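Local coordinates for alpha-glucosidase (Bacteroides thetaiotaomicron, PDB 5XFM), which hydrolyses beta-L-arabinopyranosides and alpha-galactosides as a bifunctional, calcium-containing glycoside hydrolase of family 97, at residues K25-V30 with S41-G46; V17-P22 with N97-H102; W304-I309 with I331-D336; T298-L303 with D312-Y317; C157-A162 with G192-C197. The protein carries 1 engineered substitution. One frame throughout, in Å; residues are numbered along the deposited sequence.

Contact 1 (K25-V30 with S41-G46); sequences KLQLAV and SVSYNG
Lys25 lies over Tyr44 and beside Asn45 where two antiparallel strands of a beta hairpin separate. Its CB sits above one face of the Tyr44 ring, offset toward the rim, in a CH-pi contact of 4.2 Å to the ring centroid. CG, anti to the carbonyl carbon (chi1 -66°), meets Asn45 OD1 at 3.4 Å. One bond on, CD touches the same Asn45 oxygen and comes to 3.6 Å from Tyr44 OH. Beyond CG the chain is extended, with the Asn45 side chain alongside and pointing the same way. The hairpin is held by paired backbone bonds, Gln27 with Ser43 and Ala29 with Ser41, and Asn45 N adds a bond of 3.0 Å to Lys25 O. A water gives a hydrogen to Lys25 O, accepts one from Gly46 N and bonds Ser43 OG at 2.7 Å, tying Gly46 to Lys25 and Ser43 across the hairpin. Leu26, Leu28, Val42 and Tyr44 share one face of the sheet. There Leu26 CD2 packs on Val42 CG1 at 3.8 Å; strand 110-117 touches Leu26 and Leu28, and strand 256-266 Leu26 and Tyr44, in the N-terminal beta-sandwich domain. Gln27, Ala29, Ser41 and Ser43 take the other face. The chemistry is thus two-sided: an oily face for the sandwich interior, a face of two serines, an alanine and a glutamine, all partly exposed, and a lysine whose methylene groups do the packing.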
# COMPACT_ATOMS: atom_id res chain seq x y z
N LYS A 25 -23.12 -12.80 7.01
CA LYS A 25 -22.07 -13.80 7.18
C LYS A 25 -21.04 -13.35 8.20
O LYS A 25 -20.56 -14.13 9.02
CB LYS A 25 -21.37 -14.10 5.84
CG LYS A 25 -22.25 -14.76 4.81
CD LYS A 25 -21.45 -15.22 3.60
CE LYS A 25 -22.33 -15.27 2.36
NZ LYS A 25 -21.60 -15.77 1.16
N LEU A 26 -20.70 -12.07 8.14
CA LEU A 26 -19.74 -11.49 9.06
C LEU A 26 -20.50 -10.97 10.28
O LEU A 26 -21.46 -10.20 10.14
CB LEU A 26 -18.95 -10.38 8.37
CG LEU A 26 -17.60 -9.89 8.90
CD1 LEU A 26 -17.13 -8.71 8.06
CD2 LEU A 26 -17.61 -9.53 10.38
N GLN A 27 -20.11 -11.41 11.47
CA GLN A 27 -20.75 -10.95 12.69
C GLN A 27 -19.72 -10.48 13.72
O GLN A 27 -18.69 -11.10 13.92
CB GLN A 27 -21.64 -12.05 13.28
CG GLN A 27 -22.77 -12.47 12.35
CD GLN A 27 -23.76 -13.43 12.98
OE1 GLN A 27 -23.81 -13.57 14.21
NE2 GLN A 27 -24.56 -14.09 12.15
N LEU A 28 -20.02 -9.34 14.35
CA LEU A 28 -19.15 -8.77 15.37
C LEU A 28 -19.94 -8.63 16.67
O LEU A 28 -21.04 -8.07 16.67
CB LEU A 28 -18.61 -7.41 14.91
CG LEU A 28 -17.65 -6.68 15.86
CD1 LEU A 28 -16.59 -5.96 15.07
CD2 LEU A 28 -18.37 -5.69 16.77
N ALA A 29 -19.37 -9.11 17.77
CA ALA A 29 -20.06 -9.06 19.05
C ALA A 29 -19.29 -8.21 20.05
O ALA A 29 -18.06 -8.24 20.08
CB ALA A 29 -20.27 -10.45 19.60
N VAL A 30 -20.01 -7.47 20.88
CA VAL A 30 -19.38 -6.56 21.83
C VAL A 30 -19.61 -6.97 23.27
O VAL A 30 -20.73 -7.28 23.68
CB VAL A 30 -19.88 -5.11 21.62
CG1 VAL A 30 -19.19 -4.15 22.56
CG2 VAL A 30 -19.66 -4.67 20.18
N SER A 41 -15.51 -9.60 19.51
CA SER A 41 -15.11 -10.82 18.82
C SER A 41 -15.73 -10.85 17.43
O SER A 41 -16.74 -10.20 17.17
CB SER A 41 -15.51 -12.07 19.61
OG SER A 41 -16.92 -12.22 19.62
N VAL A 42 -15.10 -11.59 16.52
CA VAL A 42 -15.54 -11.63 15.13
C VAL A 42 -15.70 -13.05 14.61
O VAL A 42 -14.82 -13.89 14.77
CB VAL A 42 -14.55 -10.87 14.21
CG1 VAL A 42 -14.97 -11.00 12.74
CG2 VAL A 42 -14.47 -9.41 14.62
N SER A 43 -16.83 -13.30 13.96
CA SER A 43 -17.09 -14.58 13.33
C SER A 43 -17.45 -14.41 11.86
O SER A 43 -17.97 -13.37 11.46
CB SER A 43 -18.20 -15.32 14.08
OG SER A 43 -19.48 -14.90 13.64
N TYR A 44 -17.17 -15.43 11.06
CA TYR A 44 -17.56 -15.45 9.65
C TYR A 44 -18.11 -16.82 9.29
O TYR A 44 -17.42 -17.82 9.49
CB TYR A 44 -16.38 -15.09 8.74
CG TYR A 44 -16.82 -14.81 7.32
CD1 TYR A 44 -16.90 -15.82 6.38
CD2 TYR A 44 -17.17 -13.52 6.93
CE1 TYR A 44 -17.32 -15.57 5.08
CE2 TYR A 44 -17.58 -13.26 5.65
CZ TYR A 44 -17.65 -14.28 4.73
OH TYR A 44 -18.07 -13.99 3.44
N ASN A 45 -19.32 -16.85 8.73
CA ASN A 45 -20.07 -18.10 8.53
C ASN A 45 -20.08 -19.03 9.74
O ASN A 45 -20.02 -20.25 9.59
CB ASN A 45 -19.53 -18.86 7.32
CG ASN A 45 -20.07 -18.33 6.01
OD1 ASN A 45 -21.13 -17.70 5.97
ND2 ASN A 45 -19.34 -18.57 4.92
N GLY A 46 -20.16 -18.45 10.93
CA GLY A 46 -20.28 -19.22 12.15
C GLY A 46 -18.96 -19.70 12.72
O GLY A 46 -18.91 -20.27 13.82
O HOH W 1 -20.75 -15.68 11.36

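Contact 2 (V17-P22 with N97-H102); sequences VVVKGP and NELTCH
Asn97 and Lys20 meet through two flat groups, a side-chain amide and a main-chain carbonyl. Lys20 O lies at the edge of the Asn97 amide, only 11° out of its plane, and accepts a hydrogen bond of 3.0 Å from ND2. Seen from the carbonyl the geometry is different, because ND2 stands above the peptide plane by 37°. Asn97 CB also rests 3.4 Å from Lys20 O, while the other end of the amide, OD1, is held by Arg95. Further along, the contact turns apolar. Leu99 and Val17 reach toward each other tip to tip, with Leu99 CD2 at 3.7 Å from Val17 CG1. The two strands belong to different antiparallel sheets of the N-terminal beta-sandwich, strand 17-20 at an edge of one and strand 91-104 inside the other, so these side chains fill the layer between the sheets. The axes of the two strand segments come within 7.1 Å of each other and run nearly antiparallel. Val19 crosses Leu99 with CB against CB at 3.9 Å, and its CG2, anti to the backbone N, turns toward Asn97 O at the same distance. Val117 and Phe115 of strand 110-117 pack beside Val19 and Leu99, respectively, and Cys101 SG touches Val17 CG1 more distantly, at 4.4 Å.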
# COMPACT_ATOMS: atom_id res chain seq x y z
N VAL A 17 -24.17 -6.67 22.71
CA VAL A 17 -24.84 -6.35 21.46
C VAL A 17 -24.08 -6.97 20.29
O VAL A 17 -22.87 -7.20 20.38
CB VAL A 17 -24.95 -4.82 21.27
CG1 VAL A 17 -23.57 -4.20 21.16
CG2 VAL A 17 -25.81 -4.46 20.06
N VAL A 18 -24.78 -7.23 19.19
CA VAL A 18 -24.18 -7.84 18.01
C VAL A 18 -24.51 -7.02 16.75
O VAL A 18 -25.64 -6.57 16.58
CB VAL A 18 -24.67 -9.29 17.82
CG1 VAL A 18 -24.31 -9.82 16.43
CG2 VAL A 18 -24.08 -10.19 18.89
N VAL A 19 -23.52 -6.82 15.88
CA VAL A 19 -23.75 -6.16 14.61
C VAL A 19 -23.27 -7.05 13.46
O VAL A 19 -22.23 -7.69 13.57
CB VAL A 19 -23.05 -4.78 14.55
CG1 VAL A 19 -21.56 -4.91 14.81
CG2 VAL A 19 -23.30 -4.10 13.21
N LYS A 20 -24.04 -7.10 12.39
CA LYS A 20 -23.75 -7.98 11.26
C LYS A 20 -23.53 -7.22 9.95
O LYS A 20 -24.01 -6.10 9.79
CB LYS A 20 -24.89 -8.99 11.06
CG LYS A 20 -25.31 -9.71 12.33
CD LYS A 20 -26.53 -10.59 12.09
CE LYS A 20 -26.94 -11.33 13.35
NZ LYS A 20 -28.05 -12.29 13.08
N GLY A 21 -22.78 -7.81 9.04
CA GLY A 21 -22.70 -7.31 7.68
C GLY A 21 -24.03 -7.51 6.99
O GLY A 21 -24.87 -8.25 7.49
N PRO A 22 -24.22 -6.87 5.82
CA PRO A 22 -25.49 -6.91 5.08
C PRO A 22 -25.98 -8.33 4.75
O PRO A 22 -27.19 -8.58 4.85
CB PRO A 22 -25.15 -6.14 3.80
CG PRO A 22 -24.10 -5.17 4.23
CD PRO A 22 -23.26 -5.95 5.20
N ASN A 97 -23.49 -1.96 7.88
CA ASN A 97 -24.27 -1.65 9.07
C ASN A 97 -23.39 -1.04 10.15
O ASN A 97 -22.30 -1.52 10.42
CB ASN A 97 -24.99 -2.89 9.60
CG ASN A 97 -26.12 -3.34 8.69
OD1 ASN A 97 -26.81 -2.52 8.09
ND2 ASN A 97 -26.31 -4.65 8.58
N GLU A 98 -23.88 0.04 10.75
CA GLU A 98 -23.11 0.81 11.72
C GLU A 98 -23.65 0.68 13.14
O GLU A 98 -24.82 0.96 13.40
CB GLU A 98 -23.09 2.28 11.32
CG GLU A 98 -22.20 3.13 12.20
CD GLU A 98 -22.35 4.61 11.91
OE1 GLU A 98 -21.42 5.20 11.32
OE2 GLU A 98 -23.41 5.18 12.25
N LEU A 99 -22.79 0.24 14.04
CA LEU A 99 -23.10 0.16 15.46
C LEU A 99 -22.36 1.24 16.24
O LEU A 99 -21.14 1.28 16.21
CB LEU A 99 -22.74 -1.22 16.01
CG LEU A 99 -22.86 -1.36 17.53
CD1 LEU A 99 -24.31 -1.16 17.97
CD2 LEU A 99 -22.31 -2.69 18.00
N THR A 100 -23.09 2.10 16.92
CA THR A 100 -22.47 3.10 17.78
C THR A 100 -22.67 2.73 19.23
O THR A 100 -23.79 2.60 19.71
CB THR A 100 -23.03 4.52 17.53
OG1 THR A 100 -22.87 4.88 16.15
CG2 THR A 100 -22.28 5.53 18.40
N CYS A 101 -21.56 2.52 19.93
CA CYS A 101 -21.58 2.17 21.34
C CYS A 101 -21.14 3.34 22.22
O CYS A 101 -20.11 3.97 21.96
CB CYS A 101 -20.67 0.96 21.59
SG CYS A 101 -21.23 -0.54 20.74
N HIS A 102 -21.93 3.62 23.24
CA HIS A 102 -21.61 4.68 24.19
C HIS A 102 -21.11 4.10 25.49
O HIS A 102 -21.85 3.44 26.22
CB HIS A 102 -22.83 5.58 24.43
CG HIS A 102 -23.29 6.32 23.21
ND1 HIS A 102 -24.17 5.78 22.30
CD2 HIS A 102 -22.98 7.55 22.75
CE1 HIS A 102 -24.39 6.65 21.33
NE2 HIS A 102 -23.68 7.74 21.59

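Contact 3 (W304-I309 with I331-D336); sequences WQDGSI and IDNWWD
Asp306, Ile309 and Trp334 join two loops in a buried contact of the catalytic barrel, the first leading into helix 311-324 and the second following strand 328-331. Ile309 presses its CG1 onto the main-chain Asn333 O at 3.2 Å and puts CG2 3.6 Å from Trp335 N. Its CD1 meets Asp332 CB at 4.1 Å. In this (beta/alpha)8 fold, the loop after the second strand makes a type II turn from Asp332 to Trp335, with Trp334 in the N-cap position of the short helix 335-338. The Trp334 indole N-H gives a weak bond to Asp306 OD2, 3.2 Å long and bent to 135°, the carboxylate standing almost perpendicular to the ring at its edge. Asp306 OD1 takes a second indole N-H, that of Trp301. An alanine in place of Asp306 would probably leave the indole N-H groups of Trp334 and Trp301 without this carboxylate acceptor. Asp332 OD1 accepts from Asn333 N at 2.8 Å, while its OD2 is bonded by Trp299 NE1.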
# COMPACT_ATOMS: atom_id res chain seq x y z
N TRP A 304 20.80 2.35 -14.04
CA TRP A 304 22.04 3.05 -14.37
C TRP A 304 22.61 3.80 -13.16
O TRP A 304 23.73 4.30 -13.19
CB TRP A 304 21.81 4.01 -15.54
CG TRP A 304 21.52 3.31 -16.84
CD1 TRP A 304 21.22 1.98 -17.02
CD2 TRP A 304 21.48 3.90 -18.15
NE1 TRP A 304 21.01 1.72 -18.35
CE2 TRP A 304 21.17 2.88 -19.07
CE3 TRP A 304 21.69 5.20 -18.63
CZ2 TRP A 304 21.06 3.12 -20.44
CZ3 TRP A 304 21.58 5.43 -19.99
CH2 TRP A 304 21.27 4.39 -20.88
N GLN A 305 21.81 3.87 -12.09
CA GLN A 305 22.23 4.40 -10.79
C GLN A 305 22.77 5.83 -10.82
O GLN A 305 22.46 6.60 -11.73
CB GLN A 305 23.26 3.46 -10.15
CG GLN A 305 22.71 2.05 -9.90
CD GLN A 305 21.71 2.00 -8.76
OE1 GLN A 305 21.98 2.46 -7.66
NE2 GLN A 305 20.53 1.44 -9.03
N ASP A 306 23.58 6.18 -9.82
CA ASP A 306 24.01 7.56 -9.60
C ASP A 306 24.80 8.12 -10.78
O ASP A 306 24.81 9.33 -11.02
CB ASP A 306 24.87 7.67 -8.33
CG ASP A 306 24.04 7.64 -7.04
OD1 ASP A 306 22.80 7.70 -7.10
OD2 ASP A 306 24.66 7.56 -5.96
N GLY A 307 25.47 7.25 -11.52
CA GLY A 307 26.22 7.66 -12.69
C GLY A 307 25.35 8.21 -13.81
O GLY A 307 25.85 8.84 -14.74
N SER A 308 24.05 7.97 -13.71
CA SER A 308 23.12 8.43 -14.74
C SER A 308 22.57 9.84 -14.48
O SER A 308 21.92 10.44 -15.34
CB SER A 308 21.96 7.45 -14.86
OG SER A 308 21.26 7.36 -13.63
N ILE A 309 22.86 10.37 -13.30
CA ILE A 309 22.33 11.68 -12.93
C ILE A 309 23.20 12.78 -13.52
O ILE A 309 24.03 13.40 -12.83
CB ILE A 309 22.22 11.84 -11.41
CG1 ILE A 309 21.45 10.65 -10.84
CG2 ILE A 309 21.53 13.14 -11.05
CD1 ILE A 309 20.02 10.58 -11.34
N ILE A 331 13.58 12.05 -12.76
CA ILE A 331 14.98 12.37 -12.51
C ILE A 331 15.26 12.22 -11.01
O ILE A 331 14.63 12.89 -10.20
CB ILE A 331 15.34 13.79 -12.99
CG1 ILE A 331 15.04 13.93 -14.49
CG2 ILE A 331 16.80 14.11 -12.70
CD1 ILE A 331 15.43 15.28 -15.09
N ASP A 332 16.20 11.34 -10.66
CA ASP A 332 16.34 10.89 -9.27
C ASP A 332 17.35 11.74 -8.49
O ASP A 332 17.68 12.84 -8.91
CB ASP A 332 16.73 9.41 -9.25
CG ASP A 332 16.05 8.64 -8.11
OD1 ASP A 332 16.46 8.77 -6.93
OD2 ASP A 332 15.10 7.90 -8.41
N ASN A 333 17.82 11.21 -7.36
CA ASN A 333 18.70 11.96 -6.45
C ASN A 333 19.98 12.52 -7.09
O ASN A 333 20.41 12.03 -8.13
CB ASN A 333 19.10 11.07 -5.26
CG ASN A 333 19.77 9.77 -5.70
OD1 ASN A 333 20.24 9.64 -6.83
ND2 ASN A 333 19.84 8.83 -4.78
N TRP A 334 20.55 13.54 -6.44
CA TRP A 334 21.76 14.29 -6.83
C TRP A 334 21.58 15.32 -7.95
O TRP A 334 22.53 16.02 -8.29
CB TRP A 334 22.91 13.35 -7.26
CG TRP A 334 23.39 12.42 -6.20
CD1 TRP A 334 23.28 11.06 -6.20
CD2 TRP A 334 24.04 12.77 -4.98
NE1 TRP A 334 23.84 10.54 -5.06
CE2 TRP A 334 24.31 11.57 -4.29
CE3 TRP A 334 24.43 13.98 -4.40
CZ2 TRP A 334 24.95 11.55 -3.05
CZ3 TRP A 334 25.06 13.96 -3.17
CH2 TRP A 334 25.31 12.75 -2.50
N TRP A 335 20.38 15.44 -8.52
CA TRP A 335 20.22 16.29 -9.70
C TRP A 335 20.49 17.77 -9.44
O TRP A 335 20.98 18.49 -10.33
CB TRP A 335 18.82 16.13 -10.31
CG TRP A 335 17.68 16.66 -9.49
CD1 TRP A 335 16.84 15.94 -8.69
CD2 TRP A 335 17.22 18.02 -9.42
NE1 TRP A 335 15.91 16.76 -8.11
CE2 TRP A 335 16.12 18.05 -8.54
CE3 TRP A 335 17.65 19.22 -10.00
CZ2 TRP A 335 15.44 19.22 -8.23
CZ3 TRP A 335 16.97 20.39 -9.69
CH2 TRP A 335 15.88 20.38 -8.81
N ASP A 336 20.20 18.24 -8.24
CA ASP A 336 20.36 19.66 -7.95
C ASP A 336 21.82 20.07 -7.91
O ASP A 336 22.15 21.23 -8.12
CB ASP A 336 19.71 20.02 -6.61
CG ASP A 336 20.43 19.39 -5.44
OD1 ASP A 336 20.64 18.16 -5.49
OD2 ASP A 336 20.83 20.11 -4.51

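Contact 4 (T298-L303 with D312-Y317); sequences TWSWIL and DDQVRY
Ser300 OG is gripped by two groups: Gln314 NE2 donates to it at 2.9 Å, a fairly straight bond of 161°, and Ser308 OG bonds it as well. The serine oxygen lies close to the plane of the Gln314 amide. Gln314 is bent at chi2 (-45°), which swings CD back toward the serine, and NE2 has a second acceptor in Ser308 O. OE1 takes a hydrogen from a water that in turn accepts one from Ser300 N, so both ends of the glutamine amide hold Ser300, one directly and one through water. The Tyr317 ring is laid against the same serine: Ser300 CB is 3.5 Å from the ring centroid and 12° off its normal, and CA covers the rim of the same face. Thr298 CB approaches the ring edge at Tyr317 CD2, 3.8 Å away. Thr298 OG1 donates to Tyr317 O at 2.9 Å, standing well above the carbonyl plane. A second water bridges Tyr317 OH and Trp299 O, and Trp304 meets the tyrosine ring edge-to-face. Strand 295-299, helix 311-324 and the parallel strand 328-331 form a beta-alpha-beta unit of a TIM barrel, and this contact pins the helix to the end of its first strand.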
# COMPACT_ATOMS: atom_id res chain seq x y z
N THR A 298 9.87 6.83 -17.50
CA THR A 298 11.18 6.21 -17.60
C THR A 298 12.03 6.69 -16.44
O THR A 298 11.82 7.78 -15.91
CB THR A 298 11.86 6.50 -18.94
OG1 THR A 298 11.94 7.92 -19.13
CG2 THR A 298 11.07 5.88 -20.08
N TRP A 299 13.02 5.89 -16.06
CA TRP A 299 13.67 6.07 -14.78
C TRP A 299 15.10 5.56 -14.87
O TRP A 299 15.33 4.36 -14.83
CB TRP A 299 12.88 5.33 -13.69
CG TRP A 299 13.40 5.48 -12.30
CD1 TRP A 299 14.11 6.53 -11.79
CD2 TRP A 299 13.22 4.56 -11.22
NE1 TRP A 299 14.40 6.31 -10.46
CE2 TRP A 299 13.86 5.10 -10.09
CE3 TRP A 299 12.59 3.31 -11.10
CZ2 TRP A 299 13.88 4.45 -8.85
CZ3 TRP A 299 12.61 2.66 -9.88
CH2 TRP A 299 13.25 3.24 -8.76
N SER A 300 16.04 6.49 -15.04
CA SER A 300 17.43 6.12 -15.29
C SER A 300 18.13 5.50 -14.07
O SER A 300 18.90 4.55 -14.21
CB SER A 300 18.23 7.34 -15.79
OG SER A 300 18.59 8.23 -14.74
N TRP A 301 17.84 6.01 -12.88
CA TRP A 301 18.59 5.61 -11.69
C TRP A 301 18.44 4.13 -11.31
O TRP A 301 19.34 3.57 -10.72
CB TRP A 301 18.20 6.48 -10.49
CG TRP A 301 18.92 6.09 -9.24
CD1 TRP A 301 20.12 6.56 -8.80
CD2 TRP A 301 18.50 5.11 -8.28
NE1 TRP A 301 20.47 5.94 -7.62
CE2 TRP A 301 19.49 5.05 -7.28
CE3 TRP A 301 17.38 4.28 -8.17
CZ2 TRP A 301 19.39 4.19 -6.18
CZ3 TRP A 301 17.28 3.43 -7.08
CH2 TRP A 301 18.28 3.40 -6.10
N ILE A 302 17.29 3.52 -11.57
CA ILE A 302 17.11 2.14 -11.10
C ILE A 302 18.18 1.19 -11.67
O ILE A 302 18.81 0.44 -10.93
CB ILE A 302 15.68 1.61 -11.41
CG1 ILE A 302 15.54 0.16 -10.95
CG2 ILE A 302 15.31 1.75 -12.88
CD1 ILE A 302 15.81 -0.04 -9.48
N LEU A 303 18.44 1.27 -12.97
CA LEU A 303 19.41 0.39 -13.61
C LEU A 303 20.77 1.03 -13.88
O LEU A 303 21.78 0.34 -13.95
CB LEU A 303 18.84 -0.16 -14.92
CG LEU A 303 17.86 -1.32 -14.75
CD1 LEU A 303 17.29 -1.74 -16.09
CD2 LEU A 303 18.57 -2.48 -14.08
N ASP A 312 23.09 14.56 -20.10
CA ASP A 312 23.01 13.78 -21.34
C ASP A 312 22.27 12.46 -21.17
O ASP A 312 21.50 12.05 -22.04
CB ASP A 312 24.43 13.50 -21.87
CG ASP A 312 25.11 14.76 -22.39
OD1 ASP A 312 24.42 15.77 -22.64
OD2 ASP A 312 26.35 14.73 -22.55
N ASP A 313 22.49 11.78 -20.04
CA ASP A 313 21.77 10.54 -19.76
C ASP A 313 20.29 10.81 -19.55
O ASP A 313 19.44 10.01 -19.95
CB ASP A 313 22.36 9.86 -18.53
CG ASP A 313 23.71 9.22 -18.81
OD1 ASP A 313 23.95 8.80 -19.96
OD2 ASP A 313 24.54 9.15 -17.87
N GLN A 314 19.97 11.95 -18.95
CA GLN A 314 18.58 12.32 -18.76
C GLN A 314 17.96 12.66 -20.11
O GLN A 314 16.79 12.39 -20.33
CB GLN A 314 18.46 13.50 -17.79
CG GLN A 314 18.85 13.17 -16.35
CD GLN A 314 18.28 11.85 -15.86
OE1 GLN A 314 17.07 11.63 -15.91
NE2 GLN A 314 19.15 10.97 -15.35
N VAL A 315 18.75 13.22 -21.01
CA VAL A 315 18.29 13.43 -22.39
C VAL A 315 17.96 12.07 -23.01
O VAL A 315 16.94 11.90 -23.67
CB VAL A 315 19.34 14.16 -23.25
CG1 VAL A 315 18.97 14.06 -24.74
CG2 VAL A 315 19.46 15.61 -22.83
N ARG A 316 18.85 11.11 -22.78
CA ARG A 316 18.65 9.75 -23.27
C ARG A 316 17.34 9.15 -22.78
O ARG A 316 16.58 8.58 -23.56
CB ARG A 316 19.83 8.87 -22.84
CG ARG A 316 21.00 8.93 -23.81
CD ARG A 316 22.18 8.11 -23.33
NE ARG A 316 23.31 8.25 -24.24
CZ ARG A 316 24.39 8.97 -23.98
NH1 ARG A 316 24.49 9.62 -22.82
NH2 ARG A 316 25.38 9.05 -24.86
N TYR A 317 17.05 9.28 -21.48
CA TYR A 317 15.84 8.69 -20.93
C TYR A 317 14.57 9.46 -21.28
O TYR A 317 13.48 8.89 -21.35
CB TYR A 317 15.97 8.53 -19.41
CG TYR A 317 16.48 7.16 -19.04
CD1 TYR A 317 17.82 6.84 -19.22
CD2 TYR A 317 15.63 6.19 -18.53
CE1 TYR A 317 18.30 5.59 -18.90
CE2 TYR A 317 16.11 4.93 -18.21
CZ TYR A 317 17.45 4.64 -18.39
OH TYR A 317 17.96 3.40 -18.08
O HOH W 2 16.58 2.04 -15.97
O HOH W 3 15.42 9.40 -16.04

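Contact 5 (C157-A162 with G192-C197); sequences CPQSDA and GYTFPC
Gln159 crosses Thr194 at about a right angle and wraps round its methyl: Thr194 CG2 lies 3.7 Å from Gln159 CB and 3.7 Å from Gln159 CD. The bend of the glutamine at chi2 (68°) brings CD back over that methyl. The backbones meet in a single bridge between Pro158 and Tyr193. Gln159 N gives the shorter bond, 2.9 Å to Gly192 O, and Thr194 N the longer, 3.3 Å to Cys157 O, which it meets almost head-on. Cys157 O touches Tyr193 CB at 3.4 Å, and Tyr193 CD1 reaches Pro158 CA. Thr194 OG1 lies next to Cys157 SG and holds a water at 2.9 Å that donates to Pro158 O. An alanine in place of Thr194 would probably open a gap beside the Gln159 chain and leave that water without one of its partners. Another water joins Cys157 N to Pro196 O, just after the cis peptide bond before Pro196. Segment 157-162 leaves strand 153-156 and segment 192-197 leads into its antiparallel neighbour 197-200, so this single bridge lies just beyond their paired ends in the N-terminal beta-sandwich, at the root of the long excursion of the chain that carries Glu174, a calcium ligand.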
# COMPACT_ATOMS: atom_id res chain seq x y z
N CYS A 157 5.66 -8.80 8.13
CA CYS A 157 7.00 -8.22 8.06
C CYS A 157 7.20 -7.32 9.28
O CYS A 157 6.30 -6.55 9.66
CB CYS A 157 7.21 -7.45 6.76
SG CYS A 157 6.10 -6.04 6.54
N PRO A 158 8.38 -7.42 9.90
CA PRO A 158 8.61 -6.75 11.18
C PRO A 158 8.86 -5.26 11.04
O PRO A 158 9.27 -4.80 9.97
CB PRO A 158 9.87 -7.45 11.69
CG PRO A 158 10.63 -7.71 10.42
CD PRO A 158 9.59 -8.11 9.42
N GLN A 159 8.58 -4.52 12.10
CA GLN A 159 9.03 -3.15 12.22
C GLN A 159 10.50 -3.15 12.66
O GLN A 159 10.88 -3.89 13.57
CB GLN A 159 8.15 -2.38 13.21
CG GLN A 159 8.67 -1.00 13.58
CD GLN A 159 8.64 -0.02 12.43
OE1 GLN A 159 9.28 -0.23 11.39
NE2 GLN A 159 7.92 1.08 12.61
N SER A 160 11.34 -2.33 12.03
CA SER A 160 12.77 -2.35 12.33
C SER A 160 13.11 -1.54 13.59
O SER A 160 12.24 -0.90 14.17
CB SER A 160 13.59 -1.82 11.15
OG SER A 160 13.44 -0.42 10.97
N ASP A 161 14.37 -1.60 14.00
CA ASP A 161 14.88 -0.65 14.98
C ASP A 161 14.80 0.74 14.37
O ASP A 161 14.62 0.88 13.16
CB ASP A 161 16.33 -0.95 15.38
CG ASP A 161 16.50 -2.31 16.03
OD1 ASP A 161 15.70 -2.65 16.93
OD2 ASP A 161 17.43 -3.04 15.64
N ALA A 162 14.89 1.76 15.21
CA ALA A 162 14.92 3.13 14.73
C ALA A 162 16.36 3.54 14.45
O ALA A 162 17.27 3.13 15.16
CB ALA A 162 14.27 4.07 15.74
N GLY A 192 7.46 -5.66 17.00
CA GLY A 192 6.23 -6.06 16.33
C GLY A 192 6.27 -5.91 14.82
O GLY A 192 7.32 -6.03 14.20
N TYR A 193 5.12 -5.63 14.22
CA TYR A 193 4.98 -5.70 12.77
C TYR A 193 4.24 -4.50 12.19
O TYR A 193 3.34 -3.96 12.83
CB TYR A 193 4.24 -6.99 12.39
CG TYR A 193 4.76 -8.19 13.14
CD1 TYR A 193 5.83 -8.92 12.66
CD2 TYR A 193 4.19 -8.57 14.35
CE1 TYR A 193 6.32 -10.01 13.36
CE2 TYR A 193 4.67 -9.66 15.05
CZ TYR A 193 5.73 -10.37 14.55
OH TYR A 193 6.20 -11.46 15.24
N THR A 194 4.61 -4.08 10.99
CA THR A 194 3.91 -2.96 10.37
C THR A 194 2.73 -3.43 9.53
O THR A 194 2.75 -4.54 8.98
CB THR A 194 4.85 -2.10 9.50
OG1 THR A 194 5.38 -2.89 8.43
CG2 THR A 194 5.96 -1.53 10.35
N PHE A 195 1.71 -2.59 9.45
CA PHE A 195 0.50 -2.86 8.67
C PHE A 195 0.81 -2.92 7.18
O PHE A 195 1.79 -2.33 6.73
CB PHE A 195 -0.58 -1.80 8.95
CG PHE A 195 -1.17 -1.87 10.33
CD1 PHE A 195 -1.66 -3.07 10.83
CD2 PHE A 195 -1.23 -0.73 11.13
CE1 PHE A 195 -2.21 -3.13 12.10
CE2 PHE A 195 -1.78 -0.79 12.40
CZ PHE A 195 -2.27 -2.00 12.89
N PRO A 196 -0.02 -3.65 6.41
CA PRO A 196 -1.10 -4.50 6.91
C PRO A 196 -0.59 -5.88 7.30
O PRO A 196 0.55 -6.24 6.95
CB PRO A 196 -2.07 -4.56 5.73
CG PRO A 196 -1.17 -4.48 4.53
CD PRO A 196 -0.06 -3.52 4.94
N CYS A 197 -1.41 -6.64 8.00
CA CYS A 197 -0.98 -7.91 8.56
C CYS A 197 -1.95 -9.04 8.21
O CYS A 197 -3.13 -8.97 8.55
CB CYS A 197 -0.84 -7.78 10.07
SG CYS A 197 0.32 -6.51 10.57
O HOH W 4 3.05 -7.52 8.22
O HOH W 5 8.26 -2.71 8.13
O HOH W 6 10.20 -6.09 15.01

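Contacts 1, 2 and 5 belong to the N-terminal beta-sandwich domain, contacts 3 and 4 to the catalytic barrel. Contact 1 is nested within the chain loop closed by contact 2, their centres about 11 Å apart: strands 17-20 and 26-31 are sheet neighbours. Contact 5 comes next along the chain, its centre about 27 Å from that of contact 1. Contacts 3 and 4 interlock, with alternating segments and centres about 8 Å apart, around the first beta-alpha-beta unit. Their centres lie about 52 Å from that of contact 1, across the chain's centre. Glu174 of the sandwich meets Glu452 and Glu458 of the barrel at the calcium ion, which probably helps to join the two domains.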